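Local coordinates for phosphatidylglycerol lysyltransferase C-terminal domain-containing protein (Bacteroides thetaiotaomicron, PDB 2HQY) that is of unknown function but binds coenzyme A and probably acts as an acyl- or aminoacyl-transferase with an acetyltransferase-like fold, related to phosphatidylglycerol lysyltransferases, at residues S128-L133 with I264-D269; N146-T151 with G209-N214; H234-D239 with A247-E252. All coordinates share one frame; numbering follows the deposited sequence.

Contact 1 (S128-L133 with I264-D269); sequences SDLATL and INREED
L130 meets I264 and R266 through its side chain alone, joining the short helix 127-132 to strand 263-265. This strand belongs to the acetyltransferase-like part of the fold: it pairs parallel with strand 230-238 and antiparallel with strand 122-126, which runs straight into helix 127-132. The two backbones stay apart, the nearest CA atoms, those of L130 and I264, being 8.4 Å from each other, so side chains must span the gap.

Followed outward, L130 begins with CB, which lies 4.1 Å from I264 CD1. Its CG stands 4.4 Å from the same methyl. With CG anti to the carbonyl carbon (chi1 -61°), the branch is carried toward the strand, and CD1 at its end settles against two partners. I264 CD1 is 3.8 Å from L130 CD1, and R266 CD is equally far from L130 CD1, at 3.8 Å; the methyl thus packs against two residues, two positions apart, whose side chains both point toward the helix. Around this pair the L130 side chain also touches Y125, A254 and Y282, consistent with a buried apolar position.

R266 offers only its aliphatic part to L130. Its chain bends about CG-CD (chi3 55°), at the very carbon that touches L130, and the guanidinium turns off to E236, with which NH2 forms a salt bridge. N265 closes an Asx turn: its OD1 accepts from E267 N at 2.8 Å, the N-H...O angle being 150°.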
loop_
_atom_site.group_PDB
_atom_site.type_symbol
_atom_site.label_atom_id
_atom_site.label_comp_id
_atom_site.label_asym_id
_atom_site.label_seq_id
_atom_site.Cartn_x
_atom_site.Cartn_y
_atom_site.Cartn_z
ATOM N N SER A 128 -24.689 -21.854 -12.092
ATOM C CA SER A 128 -25.924 -22.631 -12.099
ATOM C C SER A 128 -26.148 -23.472 -10.824
ATOM O O SER A 128 -27.279 -23.508 -10.315
ATOM C CB SER A 128 -26.064 -23.461 -13.396
ATOM O OG SER A 128 -25.018 -24.396 -13.565
ATOM N N ASP A 129 -25.093 -24.085 -10.278
ATOM C CA ASP A 129 -25.204 -24.841 -9.027
ATOM C C ASP A 129 -25.493 -23.926 -7.833
ATOM O O ASP A 129 -26.425 -24.159 -7.064
ATOM C CB ASP A 129 -23.917 -25.613 -8.753
ATOM C CG ASP A 129 -23.758 -26.848 -9.639
ATOM O OD1 ASP A 129 -24.771 -27.369 -10.173
ATOM O OD2 ASP A 129 -22.598 -27.295 -9.791
ATOM N N LEU A 130 -24.685 -22.882 -7.686
ATOM C CA LEU A 130 -24.794 -21.991 -6.524
ATOM C C LEU A 130 -26.083 -21.161 -6.549
ATOM O O LEU A 130 -26.615 -20.826 -5.483
ATOM C CB LEU A 130 -23.542 -21.114 -6.402
ATOM C CG LEU A 130 -22.216 -21.877 -6.191
ATOM C CD1 LEU A 130 -21.048 -20.893 -5.916
ATOM C CD2 LEU A 130 -22.316 -22.906 -5.065
ATOM N N ALA A 131 -26.592 -20.845 -7.748
ATOM C CA ALA A 131 -27.821 -20.015 -7.870
ATOM C C ALA A 131 -29.104 -20.827 -7.669
ATOM O O ALA A 131 -30.165 -20.267 -7.352
ATOM C CB ALA A 131 -27.852 -19.313 -9.232
ATOM N N THR A 132 -29.030 -22.138 -7.911
ATOM C CA THR A 132 -30.246 -22.977 -7.858
ATOM C C THR A 132 -30.211 -23.998 -6.708
ATOM O O THR A 132 -31.259 -24.429 -6.219
ATOM C CB THR A 132 -30.477 -23.758 -9.179
ATOM O OG1 THR A 132 -29.429 -24.717 -9.339
ATOM C CG2 THR A 132 -30.497 -22.847 -10.378
ATOM N N LEU A 133 -29.011 -24.395 -6.297
ATOM C CA LEU A 133 -28.796 -25.502 -5.347
ATOM C C LEU A 133 -29.612 -26.755 -5.700
ATOM O O LEU A 133 -30.138 -27.433 -4.829
ATOM C CB LEU A 133 -29.042 -25.060 -3.906
ATOM C CG LEU A 133 -28.214 -23.838 -3.491
ATOM C CD1 LEU A 133 -28.730 -23.288 -2.162
ATOM C CD2 LEU A 133 -26.741 -24.215 -3.425
ATOM N N ILE A 264 -18.044 -19.497 -10.933
ATOM C CA ILE A 264 -17.887 -18.581 -9.792
ATOM C C ILE A 264 -16.623 -19.028 -9.057
ATOM O O ILE A 264 -16.506 -20.186 -8.667
ATOM C CB ILE A 264 -19.088 -18.598 -8.816
ATOM C CG1 ILE A 264 -20.384 -18.126 -9.489
ATOM C CG2 ILE A 264 -18.755 -17.681 -7.600
ATOM C CD1 ILE A 264 -21.625 -18.248 -8.570
ATOM N N ASN A 265 -15.655 -18.125 -8.923
ATOM C CA ASN A 265 -14.420 -18.418 -8.207
ATOM C C ASN A 265 -14.537 -17.826 -6.782
ATOM O O ASN A 265 -14.603 -16.589 -6.603
ATOM C CB ASN A 265 -13.226 -17.813 -8.975
ATOM C CG ASN A 265 -11.867 -18.131 -8.333
ATOM O OD1 ASN A 265 -11.753 -18.279 -7.111
ATOM N ND2 ASN A 265 -10.825 -18.215 -9.168
ATOM N N ARG A 266 -14.586 -18.698 -5.778
ATOM C CA ARG A 266 -14.691 -18.256 -4.362
ATOM C C ARG A 266 -13.360 -18.348 -3.609
ATOM O O ARG A 266 -13.330 -18.400 -2.376
ATOM C CB ARG A 266 -15.818 -19.015 -3.633
ATOM C CG ARG A 266 -17.191 -18.762 -4.273
ATOM C CD ARG A 266 -18.338 -19.558 -3.651
ATOM N NE ARG A 266 -18.413 -19.333 -2.212
ATOM C CZ ARG A 266 -19.021 -18.321 -1.609
ATOM N NH1 ARG A 266 -19.679 -17.388 -2.294
ATOM N NH2 ARG A 266 -18.962 -18.265 -0.285
ATOM N N GLU A 267 -12.260 -18.373 -4.357
ATOM C CA GLU A 267 -10.907 -18.182 -3.805
ATOM C C GLU A 267 -10.406 -19.373 -2.975
ATOM O O GLU A 267 -10.848 -20.508 -3.176
ATOM C CB GLU A 267 -10.763 -16.795 -3.103
ATOM C CG GLU A 267 -11.436 -15.693 -3.956
ATOM C CD GLU A 267 -10.958 -14.263 -3.680
ATOM O OE1 GLU A 267 -10.479 -13.967 -2.567
ATOM O OE2 GLU A 267 -11.052 -13.427 -4.615
ATOM N N GLU A 268 -9.477 -19.120 -2.062
ATOM C CA GLU A 268 -8.650 -20.203 -1.505
ATOM C C GLU A 268 -9.072 -20.602 -0.102
ATOM O O GLU A 268 -9.771 -19.843 0.572
ATOM C CB GLU A 268 -7.192 -19.750 -1.491
ATOM C CG GLU A 268 -6.699 -19.285 -2.837
ATOM C CD GLU A 268 -6.389 -17.822 -2.891
ATOM O OE1 GLU A 268 -7.166 -17.015 -2.309
ATOM O OE2 GLU A 268 -5.359 -17.487 -3.534
ATOM N N ASP A 269 -8.644 -21.787 0.349
ATOM C CA ASP A 269 -8.880 -22.174 1.741
ATOM C C ASP A 269 -7.730 -21.828 2.688
ATOM O O ASP A 269 -7.887 -21.948 3.909
ATOM C CB ASP A 269 -9.311 -23.652 1.888
ATOM C CG ASP A 269 -8.256 -24.656 1.422
ATOM O OD1 ASP A 269 -7.038 -24.462 1.679
ATOM O OD2 ASP A 269 -8.669 -25.694 0.838
#

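Contact 2 (N146-T151 with G209-N214)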
loop_
_atom_site.group_PDB
_atom_site.type_symbol
_atom_site.label_atom_id
_atom_site.label_comp_id
_atom_site.label_asym_id
_atom_site.label_seq_id
_atom_site.Cartn_x
_atom_site.Cartn_y
_atom_site.Cartn_z
ATOM N N ASN A 146 -33.744 -23.115 3.615
ATOM C CA ASN A 146 -35.129 -23.294 4.032
ATOM C C ASN A 146 -35.309 -22.999 5.520
ATOM O O ASN A 146 -36.274 -22.343 5.900
ATOM C CB ASN A 146 -35.607 -24.712 3.694
ATOM C CG ASN A 146 -35.878 -24.916 2.188
ATOM O OD1 ASN A 146 -35.985 -23.960 1.413
ATOM N ND2 ASN A 146 -36.003 -26.182 1.783
ATOM N N ARG A 147 -34.362 -23.460 6.341
ATOM C CA ARG A 147 -34.309 -23.157 7.777
ATOM C C ARG A 147 -34.198 -21.647 8.026
ATOM O O ARG A 147 -34.888 -21.089 8.907
ATOM C CB ARG A 147 -33.124 -23.874 8.434
ATOM C CG ARG A 147 -33.143 -23.850 9.975
ATOM C CD ARG A 147 -32.098 -24.796 10.595
ATOM N N PHE A 148 -33.340 -20.997 7.239
ATOM C CA PHE A 148 -33.183 -19.551 7.324
ATOM C C PHE A 148 -34.491 -18.823 7.034
ATOM O O PHE A 148 -34.907 -17.953 7.814
ATOM C CB PHE A 148 -32.082 -19.056 6.392
ATOM C CG PHE A 148 -31.732 -17.610 6.610
ATOM C CD1 PHE A 148 -30.769 -17.255 7.558
ATOM C CD2 PHE A 148 -32.390 -16.602 5.906
ATOM C CE1 PHE A 148 -30.432 -15.938 7.784
ATOM C CE2 PHE A 148 -32.053 -15.253 6.124
ATOM C CZ PHE A 148 -31.066 -14.927 7.075
ATOM N N ARG A 149 -35.131 -19.182 5.925
ATOM C CA ARG A 149 -36.399 -18.568 5.525
ATOM C C ARG A 149 -37.464 -18.755 6.598
ATOM O O ARG A 149 -38.226 -17.829 6.889
ATOM C CB ARG A 149 -36.890 -19.138 4.191
ATOM C CG ARG A 149 -36.177 -18.602 2.987
ATOM C CD ARG A 149 -36.631 -19.296 1.707
ATOM N NE ARG A 149 -35.997 -18.696 0.533
ATOM C CZ ARG A 149 -35.616 -19.366 -0.555
ATOM N NH1 ARG A 149 -35.794 -20.671 -0.645
ATOM N NH2 ARG A 149 -35.049 -18.720 -1.570
ATOM N N ASN A 150 -37.504 -19.956 7.183
ATOM C CA ASN A 150 -38.452 -20.275 8.249
ATOM C C ASN A 150 -38.200 -19.487 9.527
ATOM O O ASN A 150 -39.143 -19.001 10.160
ATOM C CB ASN A 150 -38.405 -21.765 8.556
ATOM C CG ASN A 150 -39.294 -22.568 7.648
ATOM O OD1 ASN A 150 -40.253 -22.050 7.074
ATOM N ND2 ASN A 150 -38.997 -23.857 7.527
ATOM N N THR A 151 -36.930 -19.352 9.896
ATOM C CA THR A 151 -36.560 -18.644 11.114
ATOM C C THR A 151 -36.701 -17.140 10.922
ATOM O O THR A 151 -37.199 -16.456 11.818
ATOM C CB THR A 151 -35.137 -18.999 11.569
ATOM O OG1 THR A 151 -35.058 -20.413 11.741
ATOM C CG2 THR A 151 -34.800 -18.322 12.904
ATOM N N GLY A 209 -23.762 -7.623 -2.162
ATOM C CA GLY A 209 -25.105 -7.796 -1.545
ATOM C C GLY A 209 -24.973 -7.747 -0.030
ATOM O O GLY A 209 -23.860 -7.945 0.536
ATOM N N ILE A 210 -26.098 -7.473 0.619
ATOM C CA ILE A 210 -26.196 -7.336 2.065
ATOM C C ILE A 210 -27.469 -8.058 2.522
ATOM O O ILE A 210 -28.504 -7.984 1.861
ATOM C CB ILE A 210 -26.306 -5.832 2.459
ATOM C CG1 ILE A 210 -25.029 -5.079 2.083
ATOM C CG2 ILE A 210 -26.536 -5.693 3.942
ATOM C CD1 ILE A 210 -25.231 -3.521 2.093
ATOM N N LEU A 211 -27.357 -8.786 3.625
ATOM C CA LEU A 211 -28.481 -9.433 4.263
ATOM C C LEU A 211 -28.800 -8.681 5.564
ATOM O O LEU A 211 -27.891 -8.377 6.362
ATOM C CB LEU A 211 -28.088 -10.893 4.541
ATOM C CG LEU A 211 -29.182 -11.941 4.583
ATOM C CD1 LEU A 211 -29.913 -11.991 3.226
ATOM C CD2 LEU A 211 -28.576 -13.288 5.008
ATOM N N HIS A 212 -30.084 -8.365 5.761
ATOM C CA HIS A 212 -30.562 -7.776 6.998
ATOM C C HIS A 212 -31.589 -8.712 7.652
ATOM O O HIS A 212 -32.430 -9.319 6.957
ATOM C CB HIS A 212 -31.238 -6.455 6.716
ATOM C CG HIS A 212 -30.401 -5.495 5.940
ATOM N ND1 HIS A 212 -30.382 -5.461 4.555
ATOM C CD2 HIS A 212 -29.580 -4.507 6.359
ATOM C CE1 HIS A 212 -29.571 -4.491 4.166
ATOM N NE2 HIS A 212 -29.077 -3.894 5.241
ATOM N N VAL A 213 -31.483 -8.851 8.971
ATOM C CA VAL A 213 -32.469 -9.597 9.770
ATOM C C VAL A 213 -32.847 -8.730 10.969
ATOM O O VAL A 213 -31.981 -8.111 11.597
ATOM C CB VAL A 213 -31.904 -10.968 10.244
ATOM C CG1 VAL A 213 -32.844 -11.619 11.264
ATOM C CG2 VAL A 213 -31.703 -11.912 9.069
ATOM N N ASN A 214 -34.144 -8.681 11.267
ATOM C CA ASN A 214 -34.677 -7.860 12.352
ATOM C C ASN A 214 -34.081 -6.451 12.415
ATOM O O ASN A 214 -33.711 -5.994 13.487
ATOM C CB ASN A 214 -34.512 -8.587 13.703
ATOM C CG ASN A 214 -35.199 -9.959 13.730
ATOM O OD1 ASN A 214 -36.274 -10.165 13.140
ATOM N ND2 ASN A 214 -34.577 -10.901 14.424
#
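F148 on helix 139-151 faces L211 and V213 on strand 207-213 across a wide backbone separation: F148 CA is 11.5 Å from L211 CA and 10.3 Å from V213 CA. The strand is extended, so L211 and V213, two residues apart, both direct their side chains to the helix while H212 between them points away.

The phenyl ring reaches partway across, and the two strand side chains come to meet it. Its CG lies anti to the backbone N (chi1 -171°), which sends the ring out from the helix with CZ foremost. F148 CZ sits 3.6 Å from L211 CD2 and 3.7 Å from V213 CG2, resting between one methyl of each; F148 CE2 follows, 4.1 Å from L211 CD2. This is a helix packed on a sheet in the acetyltransferase-like fold, strand 207-213 being antiparallel to both 156-159 and 216-227. Y155 meets the F148 ring edge-to-face, and M248 of helix 245-256 touches both F148 and L211.

One turn further along the helix, the hydroxyl of T151 folds back on the backbone. R147 O accepts from T151 OG1 at 2.9 Å and from T151 N, the two donors arriving from opposite faces of the carbonyl plane.

Contact 3 (H234-D239 with A247-E252); sequences HVEKAD and AMINYE
The carboxylate of E236 and the amide of N250 are turned 47° against each other, and the helix touches the carboxylate mainly on one side. Over that face lies the I249 methyl CG2, 4.1 Å from E236 CD; the same methyl is 3.9 Å from E236 CG. N250 CB approaches more obliquely from this side, 3.5 Å from E236 OE1, a contact with carbon rather than a hydrogen bond. The guanidinium of R266 comes from the other side of the plane, its NH2 salt-bridged to OE2.

Carboxylate and amide are linked through one water, which donates to E236 OE2 at 2.8 Å and accepts from N250 ND2 at 3.1 Å. The reach across comes from E236: CG is anti to the backbone N (chi1 -164°) and the chain runs on extended (chi2 -180°), carrying the charge from the strand to the helix.

Strand 230-238, helix 245-256 and strand 263-265 form a beta-alpha-beta crossover, as in the acetyltransferase fold, and this contact packs its first strand against its helix. H234 and V235 both face F222 in a classic beta bulge immediately before E236. At the other end of the strand A238 touches the bound coenzyme A, and the side chain of Y246, which binds coenzyme A, comes within about 3 Å of that of E236 at nearest atoms. With an alanine in place of E236, the R266 guanidinium would probably lose its carboxylate mate and the bridging water its acceptor. K237 starts off away from the helix; its NZ forms a salt bridge with E190 and its side chain a cation-pi contact with W175.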
loop_
_atom_site.group_PDB
_atom_site.type_symbol
_atom_site.label_atom_id
_atom_site.label_comp_id
_atom_site.label_asym_id
_atom_site.label_seq_id
_atom_site.Cartn_x
_atom_site.Cartn_y
_atom_site.Cartn_z
ATOM N N HIS A 234 -15.041 -12.102 -3.726
ATOM C CA HIS A 234 -13.793 -11.770 -2.994
ATOM C C HIS A 234 -13.941 -11.791 -1.481
ATOM O O HIS A 234 -12.976 -12.065 -0.760
ATOM C CB HIS A 234 -13.213 -10.413 -3.443
ATOM C CG HIS A 234 -13.004 -10.314 -4.925
ATOM N ND1 HIS A 234 -12.715 -11.422 -5.701
ATOM C CD2 HIS A 234 -13.067 -9.262 -5.777
ATOM C CE1 HIS A 234 -12.641 -11.053 -6.972
ATOM N NE2 HIS A 234 -12.837 -9.746 -7.042
ATOM N N VAL A 235 -15.127 -11.442 -0.994
ATOM C CA VAL A 235 -15.357 -11.281 0.445
ATOM C C VAL A 235 -16.742 -11.824 0.736
ATOM O O VAL A 235 -17.676 -11.599 -0.047
ATOM C CB VAL A 235 -15.293 -9.739 0.859
ATOM C CG1 VAL A 235 -15.883 -9.462 2.225
ATOM C CG2 VAL A 235 -13.807 -9.197 0.824
ATOM N N GLU A 236 -16.856 -12.536 1.856
ATOM C CA GLU A 236 -18.145 -12.875 2.431
ATOM C C GLU A 236 -18.015 -12.865 3.951
ATOM O O GLU A 236 -17.178 -13.591 4.509
ATOM C CB GLU A 236 -18.574 -14.259 1.912
ATOM C CG GLU A 236 -20.031 -14.600 2.101
ATOM C CD GLU A 236 -20.337 -15.994 1.554
ATOM O OE1 GLU A 236 -20.999 -16.085 0.496
ATOM O OE2 GLU A 236 -19.857 -16.987 2.157
ATOM N N LYS A 237 -18.801 -12.026 4.632
ATOM C CA LYS A 237 -18.737 -11.888 6.091
ATOM C C LYS A 237 -20.126 -11.964 6.652
ATOM O O LYS A 237 -21.061 -11.410 6.073
ATOM C CB LYS A 237 -18.165 -10.532 6.532
ATOM C CG LYS A 237 -16.736 -10.255 6.149
ATOM C CD LYS A 237 -15.802 -11.124 6.934
ATOM C CE LYS A 237 -14.385 -10.729 6.629
ATOM N NZ LYS A 237 -13.500 -11.696 7.290
ATOM N N ALA A 238 -20.266 -12.636 7.795
ATOM C CA ALA A 238 -21.553 -12.729 8.457
ATOM C C ALA A 238 -21.395 -12.656 9.971
ATOM O O ALA A 238 -20.332 -13.013 10.523
ATOM C CB ALA A 238 -22.306 -14.002 8.017
ATOM N N ASP A 239 -22.425 -12.103 10.615
ATOM C CA ASP A 239 -22.567 -12.126 12.074
ATOM C C ASP A 239 -22.762 -13.602 12.444
ATOM O O ASP A 239 -23.688 -14.271 11.965
ATOM C CB ASP A 239 -23.776 -11.264 12.482
ATOM C CG ASP A 239 -24.017 -11.222 13.983
ATOM O OD1 ASP A 239 -23.501 -12.071 14.741
ATOM O OD2 ASP A 239 -24.784 -10.331 14.405
ATOM N N ALA A 247 -25.041 -19.124 4.197
ATOM C CA ALA A 247 -25.748 -19.837 3.109
ATOM C C ALA A 247 -26.680 -18.906 2.323
ATOM O O ALA A 247 -26.703 -18.944 1.079
ATOM C CB ALA A 247 -26.556 -21.056 3.651
ATOM N N MET A 248 -27.472 -18.105 3.037
ATOM C CA MET A 248 -28.466 -17.250 2.364
ATOM C C MET A 248 -27.807 -16.149 1.509
ATOM O O MET A 248 -28.262 -15.892 0.378
ATOM C CB MET A 248 -29.465 -16.630 3.339
ATOM C CG MET A 248 -30.514 -15.746 2.601
ATOM S SD MET A 248 -31.429 -16.742 1.320
ATOM C CE MET A 248 -32.293 -17.460 2.542
ATOM N N ILE A 249 -26.761 -15.509 2.028
ATOM C CA ILE A 249 -26.118 -14.427 1.258
ATOM C C ILE A 249 -25.414 -14.945 0.007
ATOM O O ILE A 249 -25.459 -14.314 -1.055
ATOM C CB ILE A 249 -25.214 -13.486 2.092
ATOM C CG1 ILE A 249 -25.003 -12.188 1.280
ATOM C CG2 ILE A 249 -23.889 -14.175 2.523
ATOM C CD1 ILE A 249 -24.757 -10.982 2.062
ATOM N N ASN A 250 -24.803 -16.125 0.138
ATOM C CA ASN A 250 -24.194 -16.835 -0.980
ATOM C C ASN A 250 -25.239 -17.059 -2.094
ATOM O O ASN A 250 -25.031 -16.655 -3.238
ATOM C CB ASN A 250 -23.617 -18.154 -0.426
ATOM C CG ASN A 250 -22.937 -19.021 -1.479
ATOM O OD1 ASN A 250 -23.281 -19.012 -2.673
ATOM N ND2 ASN A 250 -21.967 -19.819 -1.010
ATOM N N TYR A 251 -26.379 -17.672 -1.731
ATOM C CA TYR A 251 -27.485 -17.927 -2.641
ATOM C C TYR A 251 -28.066 -16.648 -3.267
ATOM O O TYR A 251 -28.253 -16.589 -4.483
ATOM C CB TYR A 251 -28.570 -18.693 -1.892
ATOM C CG TYR A 251 -29.775 -18.995 -2.739
ATOM C CD1 TYR A 251 -29.761 -20.053 -3.642
ATOM C CD2 TYR A 251 -30.913 -18.197 -2.659
ATOM C CE1 TYR A 251 -30.885 -20.336 -4.426
ATOM C CE2 TYR A 251 -32.052 -18.469 -3.444
ATOM C CZ TYR A 251 -32.015 -19.525 -4.327
ATOM O OH TYR A 251 -33.147 -19.776 -5.100
ATOM N N GLU A 252 -28.369 -15.632 -2.460
ATOM C CA GLU A 252 -28.967 -14.406 -3.038
ATOM C C GLU A 252 -28.006 -13.738 -4.014
ATOM O O GLU A 252 -28.404 -13.325 -5.099
ATOM C CB GLU A 252 -29.387 -13.422 -1.932
ATOM C CG GLU A 252 -30.644 -13.886 -1.147
ATOM C CD GLU A 252 -31.940 -13.352 -1.739
ATOM O OE1 GLU A 252 -31.900 -12.714 -2.823
ATOM O OE2 GLU A 252 -33.006 -13.595 -1.120
HETATM O O HOH W 1 -21.331 -19.312 1.938
#

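Overall arrangement
All three contacts are buried, but contact 2 lies toward the periphery of the molecule, its centre about 26 Å from that of the chain, against about 13 Å for contact 1 and 15 Å for contact 3. Helix 245-256, which carries segment 247-252 of contact 3, also touches the other two: I249 CD1 is 3.5 Å from G209 O in contact 2, and N250 ND2 is 3.4 Å from R266 CZ in contact 1. Strands 230-238 and 263-265 are parallel neighbours, which brings contacts 1 and 3 together; E267 OE2 and H234 ND1 probably share a hydrogen bond. Chemistry follows position: contact 2 is wholly apolar, contact 1 apolar beside a charged end, contact 3 water-bridged and nearest coenzyme A.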